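PDB 3A76: gamma-hexachlorocyclohexane dehydrochlorinase from Sphingomonas paucimobilis, which catalyses two successive dehydrochlorinations of the pollutant gamma-hexachlorocyclohexane (lindane), yielding 1,3,4,6-tetrachloro-1,4-cyclohexadiene by way of gamma-pentachlorocyclohexene. Local coordinates for residues B[105-116]-B[128-139]. Numbering follows the deposited sequence.
Sequences ADKVNGIGDVLL and LIAAVFTDEYER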
loop_
_atom_site.group_PDB
_atom_site.type_symbol
_atom_site.label_atom_id
_atom_site.label_comp_id
_atom_site.label_asym_id
_atom_site.label_seq_id
_atom_site.Cartn_x
_atom_site.Cartn_y
_atom_site.Cartn_z
ATOM N N ALA B 105 -25.871 -5.841 -3.072
ATOM C CA ALA B 105 -25.650 -5.156 -1.795
ATOM C C ALA B 105 -24.883 -5.996 -0.754
ATOM O O ALA B 105 -24.276 -5.443 0.168
ATOM C CB ALA B 105 -26.974 -4.666 -1.216
ATOM N N ASP B 106 -24.916 -7.319 -0.907
ATOM C CA ASP B 106 -24.323 -8.225 0.072
ATOM C C ASP B 106 -23.287 -9.136 -0.570
ATOM O O ASP B 106 -22.798 -10.069 0.062
ATOM C CB ASP B 106 -25.404 -9.080 0.768
ATOM C CG ASP B 106 -26.417 -8.249 1.548
ATOM O OD1 ASP B 106 -26.269 -7.012 1.624
ATOM O OD2 ASP B 106 -27.380 -8.838 2.093
ATOM N N LYS B 107 -22.959 -8.875 -1.830
ATOM C CA LYS B 107 -21.960 -9.678 -2.521
ATOM C C LYS B 107 -20.980 -8.812 -3.300
ATOM O O LYS B 107 -21.396 -7.972 -4.097
ATOM C CB LYS B 107 -22.624 -10.707 -3.443
ATOM C CG LYS B 107 -23.200 -11.903 -2.709
ATOM C CD LYS B 107 -23.773 -12.945 -3.663
ATOM C CE LYS B 107 -23.867 -14.297 -2.947
ATOM N NZ LYS B 107 -24.768 -15.248 -3.657
ATOM N N VAL B 108 -19.677 -8.999 -3.053
ATOM C CA VAL B 108 -18.670 -8.249 -3.801
ATOM C C VAL B 108 -17.520 -9.122 -4.263
ATOM O O VAL B 108 -17.081 -10.042 -3.556
ATOM C CB VAL B 108 -18.118 -6.975 -3.040
ATOM C CG1 VAL B 108 -19.209 -6.281 -2.237
ATOM C CG2 VAL B 108 -16.948 -7.322 -2.151
ATOM N N ASN B 109 -17.042 -8.837 -5.466
ATOM C CA ASN B 109 -15.791 -9.401 -5.915
ATOM C C ASN B 109 -14.689 -8.382 -5.639
ATOM O O ASN B 109 -14.918 -7.176 -5.698
ATOM C CB ASN B 109 -15.851 -9.780 -7.396
ATOM C CG ASN B 109 -16.997 -10.751 -7.711
ATOM O OD1 ASN B 109 -17.410 -11.563 -6.870
ATOM N ND2 ASN B 109 -17.515 -10.663 -8.932
ATOM N N GLY B 110 -13.505 -8.872 -5.296
ATOM C CA GLY B 110 -12.375 -7.998 -5.078
ATOM C C GLY B 110 -11.160 -8.527 -5.770
ATOM O O GLY B 110 -10.983 -9.740 -5.888
ATOM N N ILE B 111 -10.346 -7.611 -6.278
ATOM C CA ILE B 111 -8.951 -7.920 -6.632
ATOM C C ILE B 111 -8.015 -7.048 -5.773
ATOM O O ILE B 111 -8.379 -5.950 -5.357
ATOM C CB ILE B 111 -8.620 -7.734 -8.149
ATOM C CG1 ILE B 111 -9.270 -6.466 -8.700
ATOM C CG2 ILE B 111 -9.021 -8.979 -8.973
ATOM C CD1 ILE B 111 -8.775 -6.091 -10.069
ATOM N N GLY B 112 -6.822 -7.560 -5.514
ATOM C CA GLY B 112 -5.823 -6.849 -4.736
ATOM C C GLY B 112 -4.453 -7.370 -5.084
ATOM O O GLY B 112 -4.304 -8.477 -5.607
ATOM N N ASP B 113 -3.446 -6.563 -4.803
ATOM C CA ASP B 113 -2.074 -6.968 -5.053
ATOM C C ASP B 113 -1.310 -7.021 -3.732
ATOM O O ASP B 113 -1.580 -6.254 -2.833
ATOM C CB ASP B 113 -1.425 -6.003 -6.038
ATOM C CG ASP B 113 -2.066 -6.068 -7.409
ATOM O OD1 ASP B 113 -1.956 -7.142 -8.074
ATOM O OD2 ASP B 113 -2.675 -5.047 -7.809
ATOM N N VAL B 114 -0.370 -7.948 -3.599
ATOM C CA VAL B 114 0.392 -7.995 -2.357
ATOM C C VAL B 114 1.858 -8.113 -2.661
ATOM O O VAL B 114 2.252 -8.822 -3.579
ATOM C CB VAL B 114 -0.069 -9.146 -1.383
ATOM C CG1 VAL B 114 0.219 -10.543 -1.963
ATOM C CG2 VAL B 114 0.562 -8.977 0.024
ATOM N N LEU B 115 2.655 -7.405 -1.878
ATOM C CA LEU B 115 4.093 -7.601 -1.852
ATOM C C LEU B 115 4.452 -8.218 -0.510
ATOM O O LEU B 115 4.168 -7.633 0.561
ATOM C CB LEU B 115 4.793 -6.260 -2.070
ATOM C CG LEU B 115 6.267 -6.108 -2.466
ATOM C CD1 LEU B 115 7.069 -5.523 -1.326
ATOM C CD2 LEU B 115 6.906 -7.356 -3.094
ATOM N N LEU B 116 5.053 -9.407 -0.578
ATOM C CA LEU B 116 5.499 -10.142 0.596
ATOM C C LEU B 116 7.015 -10.222 0.664
ATOM O O LEU B 116 7.664 -10.701 -0.274
ATOM C CB LEU B 116 4.924 -11.572 0.616
ATOM C CG LEU B 116 5.357 -12.562 1.726
ATOM C CD1 LEU B 116 4.324 -13.629 1.958
ATOM C CD2 LEU B 116 6.698 -13.256 1.419
ATOM N N LEU B 128 11.235 -12.432 -1.787
ATOM C CA LEU B 128 10.201 -11.517 -2.237
ATOM C C LEU B 128 9.144 -12.314 -3.044
ATOM O O LEU B 128 9.481 -13.117 -3.922
ATOM C CB LEU B 128 10.825 -10.385 -3.063
ATOM C CG LEU B 128 9.981 -9.247 -3.631
ATOM C CD1 LEU B 128 10.869 -8.038 -3.853
ATOM C CD2 LEU B 128 9.254 -9.654 -4.945
ATOM N N ILE B 129 7.873 -12.096 -2.724
ATOM C CA ILE B 129 6.770 -12.665 -3.479
ATOM C C ILE B 129 5.819 -11.538 -3.919
ATOM O O ILE B 129 5.499 -10.643 -3.133
ATOM C CB ILE B 129 6.027 -13.767 -2.643
ATOM C CG1 ILE B 129 6.942 -14.981 -2.451
ATOM C CG2 ILE B 129 4.690 -14.200 -3.292
ATOM C CD1 ILE B 129 6.526 -15.912 -1.334
ATOM N N ALA B 130 5.414 -11.560 -5.181
ATOM C CA ALA B 130 4.340 -10.694 -5.650
ATOM C C ALA B 130 3.175 -11.591 -6.011
ATOM O O ALA B 130 3.324 -12.534 -6.799
ATOM C CB ALA B 130 4.775 -9.874 -6.845
ATOM N N ALA B 131 2.028 -11.323 -5.396
ATOM C CA ALA B 131 0.854 -12.154 -5.592
ATOM C C ALA B 131 -0.404 -11.345 -5.838
ATOM O O ALA B 131 -0.502 -10.196 -5.436
ATOM C CB ALA B 131 0.660 -13.139 -4.412
ATOM N N VAL B 132 -1.355 -11.962 -6.529
ATOM C CA VAL B 132 -2.657 -11.378 -6.771
ATOM C C VAL B 132 -3.706 -12.108 -5.928
ATOM O O VAL B 132 -3.709 -13.359 -5.847
ATOM C CB VAL B 132 -3.002 -11.414 -8.296
ATOM C CG1 VAL B 132 -4.486 -11.068 -8.566
ATOM C CG2 VAL B 132 -2.096 -10.462 -9.047
ATOM N N PHE B 133 -4.575 -11.328 -5.287
ATOM C CA PHE B 133 -5.739 -11.866 -4.595
ATOM C C PHE B 133 -7.005 -11.704 -5.446
ATOM O O PHE B 133 -7.279 -10.616 -5.958
ATOM C CB PHE B 133 -5.929 -11.167 -3.241
ATOM C CG PHE B 133 -4.774 -11.354 -2.282
ATOM C CD1 PHE B 133 -4.259 -10.273 -1.577
ATOM C CD2 PHE B 133 -4.211 -12.609 -2.078
ATOM C CE1 PHE B 133 -3.206 -10.447 -0.671
ATOM C CE2 PHE B 133 -3.142 -12.791 -1.183
ATOM C CZ PHE B 133 -2.644 -11.711 -0.481
ATOM N N THR B 134 -7.756 -12.797 -5.611
ATOM C CA THR B 134 -9.070 -12.762 -6.246
ATOM C C THR B 134 -10.012 -13.196 -5.138
ATOM O O THR B 134 -9.927 -14.321 -4.636
ATOM C CB THR B 134 -9.169 -13.716 -7.462
ATOM O OG1 THR B 134 -8.000 -13.572 -8.281
ATOM C CG2 THR B 134 -10.423 -13.422 -8.318
ATOM N N ASP B 135 -10.876 -12.280 -4.727
ATOM C CA ASP B 135 -11.657 -12.460 -3.525
ATOM C C ASP B 135 -13.150 -12.318 -3.787
ATOM O O ASP B 135 -13.576 -11.628 -4.727
ATOM C CB ASP B 135 -11.252 -11.418 -2.465
ATOM C CG ASP B 135 -9.811 -11.562 -1.996
ATOM O OD1 ASP B 135 -9.223 -10.534 -1.588
ATOM O OD2 ASP B 135 -9.275 -12.687 -2.011
ATOM N N GLU B 136 -13.926 -12.972 -2.925
ATOM C CA GLU B 136 -15.356 -12.756 -2.831
ATOM C C GLU B 136 -15.664 -12.498 -1.384
ATOM O O GLU B 136 -15.142 -13.191 -0.508
ATOM C CB GLU B 136 -16.122 -13.990 -3.277
ATOM C CG GLU B 136 -16.031 -14.323 -4.756
ATOM C CD GLU B 136 -16.769 -15.615 -5.066
ATOM O OE1 GLU B 136 -16.390 -16.302 -6.031
ATOM O OE2 GLU B 136 -17.712 -15.956 -4.313
ATOM N N TYR B 137 -16.508 -11.501 -1.144
ATOM C CA TYR B 137 -16.967 -11.154 0.201
ATOM C C TYR B 137 -18.488 -11.297 0.305
ATOM O O TYR B 137 -19.221 -11.037 -0.651
ATOM C CB TYR B 137 -16.556 -9.720 0.580
ATOM C CG TYR B 137 -15.079 -9.448 0.435
ATOM C CD1 TYR B 137 -14.551 -8.947 -0.760
ATOM C CD2 TYR B 137 -14.205 -9.703 1.488
ATOM C CE1 TYR B 137 -13.180 -8.694 -0.903
ATOM C CE2 TYR B 137 -12.839 -9.462 1.358
ATOM C CZ TYR B 137 -12.327 -8.960 0.165
ATOM O OH TYR B 137 -10.968 -8.729 0.059
ATOM N N GLU B 138 -18.957 -11.704 1.476
ATOM C CA GLU B 138 -20.372 -11.961 1.668
ATOM C C GLU B 138 -20.866 -11.337 2.958
ATOM O O GLU B 138 -20.244 -11.501 4.017
ATOM C CB GLU B 138 -20.626 -13.468 1.679
ATOM C CG GLU B 138 -22.078 -13.887 1.724
ATOM C CD GLU B 138 -22.234 -15.364 1.430
ATOM O OE1 GLU B 138 -21.803 -15.806 0.338
ATOM O OE2 GLU B 138 -22.773 -16.082 2.295
ATOM N N ARG B 139 -21.987 -10.628 2.857
ATOM C CA ARG B 139 -22.616 -10.006 4.012
ATOM C C ARG B 139 -23.802 -10.849 4.490
ATOM O O ARG B 139 -24.777 -11.048 3.753
ATOM C CB ARG B 139 -23.070 -8.597 3.657
ATOM C CG ARG B 139 -23.389 -7.715 4.847
ATOM C CD ARG B 139 -24.593 -6.889 4.488
ATOM N NE ARG B 139 -24.449 -5.475 4.795
ATOM C CZ ARG B 139 -24.573 -4.504 3.888
ATOM N NH1 ARG B 139 -24.838 -4.788 2.616
ATOM N NH2 ARG B 139 -24.442 -3.239 4.255
HETATM O O HOH W 1 0.738 -8.374 -7.108
#
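Arg139 and Asp106 meet at the open end of this antiparallel hairpin. The arginine CB packs on Asp106 CB (3.7 Å); a bend at chi2 brings CD to 3.3 Å from Asp106 OD1, and one at chi3 swings the guanidinium so that NH1 forms a salt bridge with Asp106 OD1 at 2.8 Å. The bond is bent (N-H...O angle 142°), and NH1 meets OD1 on the anti side, 28° out of the carboxylate plane, while NH2 forms a second salt bridge, with Asp25. Eleven backbone hydrogen bonds, ten in the five hydrogen-bonded pairs from Val108–Tyr137 to Leu116–Ile129 and the last from Arg139 N to Asp106 O, set the register. Val108 CG2 meets the edge of the Tyr137 ring, 3.2 Å from CD1. That ring continues alongside Gly110, its CE1 4.3 Å from Gly110 CA. Val114 CG1, between its backbone N and carbonyl carbon (chi1 66°), reaches both Phe133 CZ (3.4 Å) and Ala131 CB (3.6 Å). Strands 88-102 and 143-158 flank the hairpin, helix 22-45 covers Val108 and Tyr137, and Lys46 of a second subunit pairs with Asp113; Leu116, beside His93, the probable proton acceptor, brings this sheet of the SnoaL-like fold to the active-site pocket.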